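Local coordinates for Sn-glycerol-3-phosphate ABC transporter substrate-binding protein UspB (PDB 4MFI) that probably captures glycerophosphocholine outside the cell membrane and delivers it to an ABC transporter for uptake, at residues N335-Y338 / F339-T343; L292-G295 / P296-P300. One frame throughout, in Å; residues are numbered along the deposited sequence.

Contact 1: N335-Y338 / F339-T343; sequences NTAY and FSQQT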
loop_
_atom_site.group_PDB
_atom_site.type_symbol
_atom_site.label_atom_id
_atom_site.label_comp_id
_atom_site.label_asym_id
_atom_site.label_seq_id
_atom_site.Cartn_x
_atom_site.Cartn_y
_atom_site.Cartn_z
ATOM N N ASN A 335 19.061 -2.047 -7.002
ATOM C CA ASN A 335 18.780 -2.588 -5.683
ATOM C C ASN A 335 17.298 -2.753 -5.393
ATOM O O ASN A 335 16.900 -3.710 -4.728
ATOM C CB ASN A 335 19.485 -1.758 -4.614
ATOM C CG ASN A 335 20.980 -1.930 -4.666
ATOM O OD1 ASN A 335 21.474 -2.975 -5.097
ATOM N ND2 ASN A 335 21.716 -0.911 -4.238
ATOM N N THR A 336 16.470 -1.839 -5.889
ATOM C CA THR A 336 15.033 -2.027 -5.726
ATOM C C THR A 336 14.544 -3.205 -6.579
ATOM O O THR A 336 13.646 -3.939 -6.173
ATOM C CB THR A 336 14.217 -0.735 -6.005
ATOM O OG1 THR A 336 12.869 -0.923 -5.551
ATOM C CG2 THR A 336 14.205 -0.381 -7.489
ATOM N N ALA A 337 15.155 -3.403 -7.744
ATOM C CA ALA A 337 14.843 -4.570 -8.564
ATOM C C ALA A 337 15.166 -5.849 -7.800
ATOM O O ALA A 337 14.345 -6.769 -7.739
ATOM C CB ALA A 337 15.605 -4.526 -9.881
ATOM N N TYR A 338 16.357 -5.897 -7.208
ATOM C CA TYR A 338 16.756 -7.036 -6.384
ATOM C C TYR A 338 15.794 -7.274 -5.219
ATOM O O TYR A 338 15.343 -8.406 -4.993
ATOM C CB TYR A 338 18.186 -6.858 -5.864
ATOM C CG TYR A 338 18.570 -7.879 -4.820
ATOM C CD1 TYR A 338 18.912 -9.176 -5.182
ATOM C CD2 TYR A 338 18.571 -7.549 -3.469
ATOM C CE1 TYR A 338 19.251 -10.114 -4.223
ATOM C CE2 TYR A 338 18.910 -8.473 -2.507
ATOM C CZ TYR A 338 19.246 -9.753 -2.885
ATOM O OH TYR A 338 19.580 -10.673 -1.920
ATOM N N PHE A 339 15.478 -6.209 -4.483
ATOM C CA PHE A 339 14.571 -6.320 -3.349
ATOM C C PHE A 339 13.217 -6.875 -3.793
ATOM O O PHE A 339 12.650 -7.759 -3.138
ATOM C CB PHE A 339 14.401 -4.955 -2.675
ATOM C CG PHE A 339 13.692 -5.015 -1.350
ATOM C CD1 PHE A 339 14.343 -5.493 -0.218
ATOM C CD2 PHE A 339 12.388 -4.556 -1.225
ATOM C CE1 PHE A 339 13.699 -5.535 1.010
ATOM C CE2 PHE A 339 11.735 -4.598 0.002
ATOM C CZ PHE A 339 12.397 -5.091 1.120
ATOM N N SER A 340 12.717 -6.364 -4.915
ATOM C CA SER A 340 11.454 -6.825 -5.493
ATOM C C SER A 340 11.489 -8.314 -5.834
ATOM O O SER A 340 10.561 -9.056 -5.511
ATOM C CB SER A 340 11.121 -6.010 -6.750
ATOM O OG SER A 340 9.958 -6.511 -7.387
ATOM N N GLN A 341 12.559 -8.751 -6.489
ATOM C CA GLN A 341 12.694 -10.157 -6.868
ATOM C C GLN A 341 12.733 -11.082 -5.656
ATOM O O GLN A 341 12.249 -12.213 -5.711
ATOM C CB GLN A 341 13.956 -10.355 -7.709
ATOM C CG GLN A 341 13.892 -9.664 -9.057
ATOM C CD GLN A 341 15.262 -9.372 -9.635
ATOM O OE1 GLN A 341 16.270 -9.953 -9.222
ATOM N NE2 GLN A 341 15.306 -8.458 -10.599
ATOM N N GLN A 342 13.297 -10.590 -4.559
ATOM C CA GLN A 342 13.455 -11.400 -3.358
ATOM C C GLN A 342 12.216 -11.434 -2.466
ATOM O O GLN A 342 12.027 -12.392 -1.713
ATOM C CB GLN A 342 14.655 -10.909 -2.543
ATOM C CG GLN A 342 15.992 -11.116 -3.229
ATOM C CD GLN A 342 16.248 -12.573 -3.542
ATOM O OE1 GLN A 342 16.131 -13.435 -2.669
ATOM N NE2 GLN A 342 16.588 -12.861 -4.792
ATOM N N THR A 343 11.372 -10.406 -2.556
ATOM C CA THR A 343 10.312 -10.204 -1.561
ATOM C C THR A 343 8.891 -10.158 -2.109
ATOM O O THR A 343 7.934 -10.407 -1.374
ATOM C CB THR A 343 10.504 -8.871 -0.816
ATOM O OG1 THR A 343 10.362 -7.791 -1.746
ATOM C CG2 THR A 343 11.870 -8.800 -0.161
#

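Contact 2: L292-G295 / P296-P300; sequences LPTG and PDAAP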
loop_
_atom_site.group_PDB
_atom_site.type_symbol
_atom_site.label_atom_id
_atom_site.label_comp_id
_atom_site.label_asym_id
_atom_site.label_seq_id
_atom_site.Cartn_x
_atom_site.Cartn_y
_atom_site.Cartn_z
ATOM N N LEU A 292 -6.765 -3.088 -11.413
ATOM C CA LEU A 292 -8.108 -2.694 -11.025
ATOM C C LEU A 292 -8.724 -1.873 -12.157
ATOM O O LEU A 292 -8.007 -1.189 -12.886
ATOM C CB LEU A 292 -8.082 -1.880 -9.732
ATOM C CG LEU A 292 -8.079 -2.668 -8.416
ATOM C CD1 LEU A 292 -6.907 -3.636 -8.281
ATOM C CD2 LEU A 292 -8.128 -1.684 -7.259
ATOM N N PRO A 293 -10.057 -1.932 -12.308
ATOM C CA PRO A 293 -10.707 -1.042 -13.272
ATOM C C PRO A 293 -10.358 0.417 -12.993
ATOM O O PRO A 293 -10.269 0.850 -11.838
ATOM C CB PRO A 293 -12.196 -1.266 -13.004
ATOM C CG PRO A 293 -12.275 -2.633 -12.407
ATOM C CD PRO A 293 -11.023 -2.794 -11.605
ATOM N N THR A 294 -10.150 1.183 -14.051
ATOM C CA THR A 294 -9.913 2.607 -13.885
ATOM C C THR A 294 -11.252 3.331 -13.778
ATOM O O THR A 294 -12.318 2.724 -13.927
ATOM C CB THR A 294 -9.125 3.179 -15.063
ATOM O OG1 THR A 294 -9.952 3.169 -16.232
ATOM C CG2 THR A 294 -7.885 2.343 -15.320
ATOM N N GLY A 295 -11.200 4.625 -13.498
ATOM C CA GLY A 295 -12.376 5.457 -13.646
ATOM C C GLY A 295 -12.512 5.885 -15.096
ATOM O O GLY A 295 -11.818 5.365 -15.974
ATOM N N PRO A 296 -13.408 6.845 -15.360
ATOM C CA PRO A 296 -13.616 7.347 -16.724
ATOM C C PRO A 296 -12.329 7.927 -17.291
ATOM O O PRO A 296 -11.533 8.488 -16.528
ATOM C CB PRO A 296 -14.650 8.457 -16.533
ATOM C CG PRO A 296 -15.361 8.099 -15.286
ATOM C CD PRO A 296 -14.345 7.445 -14.398
ATOM N N ASP A 297 -12.130 7.781 -18.600
ATOM C CA ASP A 297 -10.927 8.281 -19.269
ATOM C C ASP A 297 -9.637 7.778 -18.646
ATOM O O ASP A 297 -8.651 8.517 -18.555
ATOM C CB ASP A 297 -10.920 9.802 -19.282
ATOM C CG ASP A 297 -11.992 10.366 -20.153
ATOM O OD1 ASP A 297 -12.353 9.708 -21.152
ATOM O OD2 ASP A 297 -12.472 11.475 -19.841
ATOM N N ALA A 298 -9.663 6.522 -18.216
ATOM C CA ALA A 298 -8.506 5.866 -17.620
ATOM C C ALA A 298 -7.980 6.589 -16.385
ATOM O O ALA A 298 -6.791 6.510 -16.076
ATOM C CB ALA A 298 -7.391 5.685 -18.659
ATOM N N ALA A 299 -8.866 7.274 -15.661
ATOM C CA ALA A 299 -8.469 7.931 -14.415
ATOM C C ALA A 299 -8.003 6.894 -13.397
ATOM O O ALA A 299 -8.650 5.862 -13.227
ATOM C CB ALA A 299 -9.623 8.729 -13.851
ATOM N N PRO A 300 -6.877 7.162 -12.718
ATOM C CA PRO A 300 -6.342 6.192 -11.757
ATOM C C PRO A 300 -7.338 5.869 -10.651
ATOM O O PRO A 300 -7.919 6.772 -10.035
ATOM C CB PRO A 300 -5.132 6.915 -11.158
ATOM C CG PRO A 300 -4.730 7.894 -12.175
ATOM C CD PRO A 300 -5.975 8.308 -12.911
HETATM O O HOH W 1 -11.523 4.110 -18.686
#

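Contact 1: N335-Y338 / F339-T343
The last turns of the α-helix 333-343 join N335-Y338 to F339-T343, with Y338 and Q342, one turn apart, making the main side-chain contact. Four successive backbone bonds carry the helix across the junction, of which Q341 N to A337 O, at 2.9 Å, is representative; the fourth, Q342 N to Y338 O, is more bent, with an N-H...O angle of 143°. Q342 CG lies over one face of the Y338 ring, 3.8 Å from the centroid and displaced toward the rim, a CH-π contact whose closest atom pair is Q342 CG with Y338 CZ at 3.5 Å. Y338 is placed for this by its first torsion, which sets CG anti to the backbone N (chi1 170°), while a bend at the second torsion of Q342 turns its chain back past the ring, the amide plane lying about 20° from the ring plane. The guanidinium of R59 forms a cation-π pair with the same tyrosine, and A52, E55 and L56 of helix 50-63 also touch it.

On another side of the helix, Q341 extends back toward the preceding turn, its NE2 4.0 Å from A337 CB, and the same nitrogen is hydrogen-bonded to E358 and S357. Near the C-terminal end, T343 folds back on F339: T343 OG1 donates to F339 O at 2.7 Å from above the carbonyl plane, and T343 CG2 rests 3.9 Å above the centre of the F339 ring. Beyond the helix, Y345 bonds through its backbone to S340 OG and T343 OG1, fixing the following chain. Such i to i+4 pairing is the signature of an α-helix; here the helix packs against helix 50-63 and helix 356-364 in a periplasmic-binding-protein fold.

Contact 2: L292-G295 / P296-P300
T294 and G295 meet A298 and A299 across a tight turn in the loop between strands 287-290 and 307-310. As the chain arrives from strand 287-290, T294 is the first residue to reach across. Its OG1 sits between the backbone N and the carbonyl carbon (chi1 69°), and from there it donates to G295 O at 2.9 Å, in the carbonyl plane and on a lone pair. The same hydroxyl oxygen lies 3.4 Å from A298 CA, and T294 CB packs alongside A299 O at 3.3 Å.

G295 carries the direct backbone closure: its N-H bonds to A299 O at 2.8 Å, again within the carbonyl plane. Its own carbonyl faces the turn, where a water donates to G295 O at 3.0 Å and accepts from A298 N at 3.1 Å, so that G295 O is gripped by the threonine hydroxyl and the water together. Inside this closure a β-turn from P296 to A299 is completed by A299 N bonding to P296 O at 3.1 Å. D297 and A298 both adopt left-handed helical backbone angles, close to a type III' turn, and together with P296 they are exposed at its tip.

The turn thus projects at the surface. Its incoming arm is buried: L292 N is held by Q374 OE1 at the end of helix 366-374, and P293 packs on P174 shortly before helix 177-191. On the outgoing side P300 touches R379 as the chain leaves toward strand 307-310.

Contact 2 comes first along the chain, and its turn is followed by strand 307-310, helix 317-330 and then helix 333-343, which holds contact 1. Their centres lie 28 Å apart and their nearest atoms about 17 Å, so the two do not touch. The mixed sheet relates them: its long strand 144-160 pairs with both 287-290 and 307-310, the strands flanking contact 2, and also supplies Y150, whose ring meets F339 of contact 1. In this solute-binding protein, probably two-lobed as in its family, one sheet therefore ties the exposed turn of contact 2 to the mostly buried helix end that follows it in sequence.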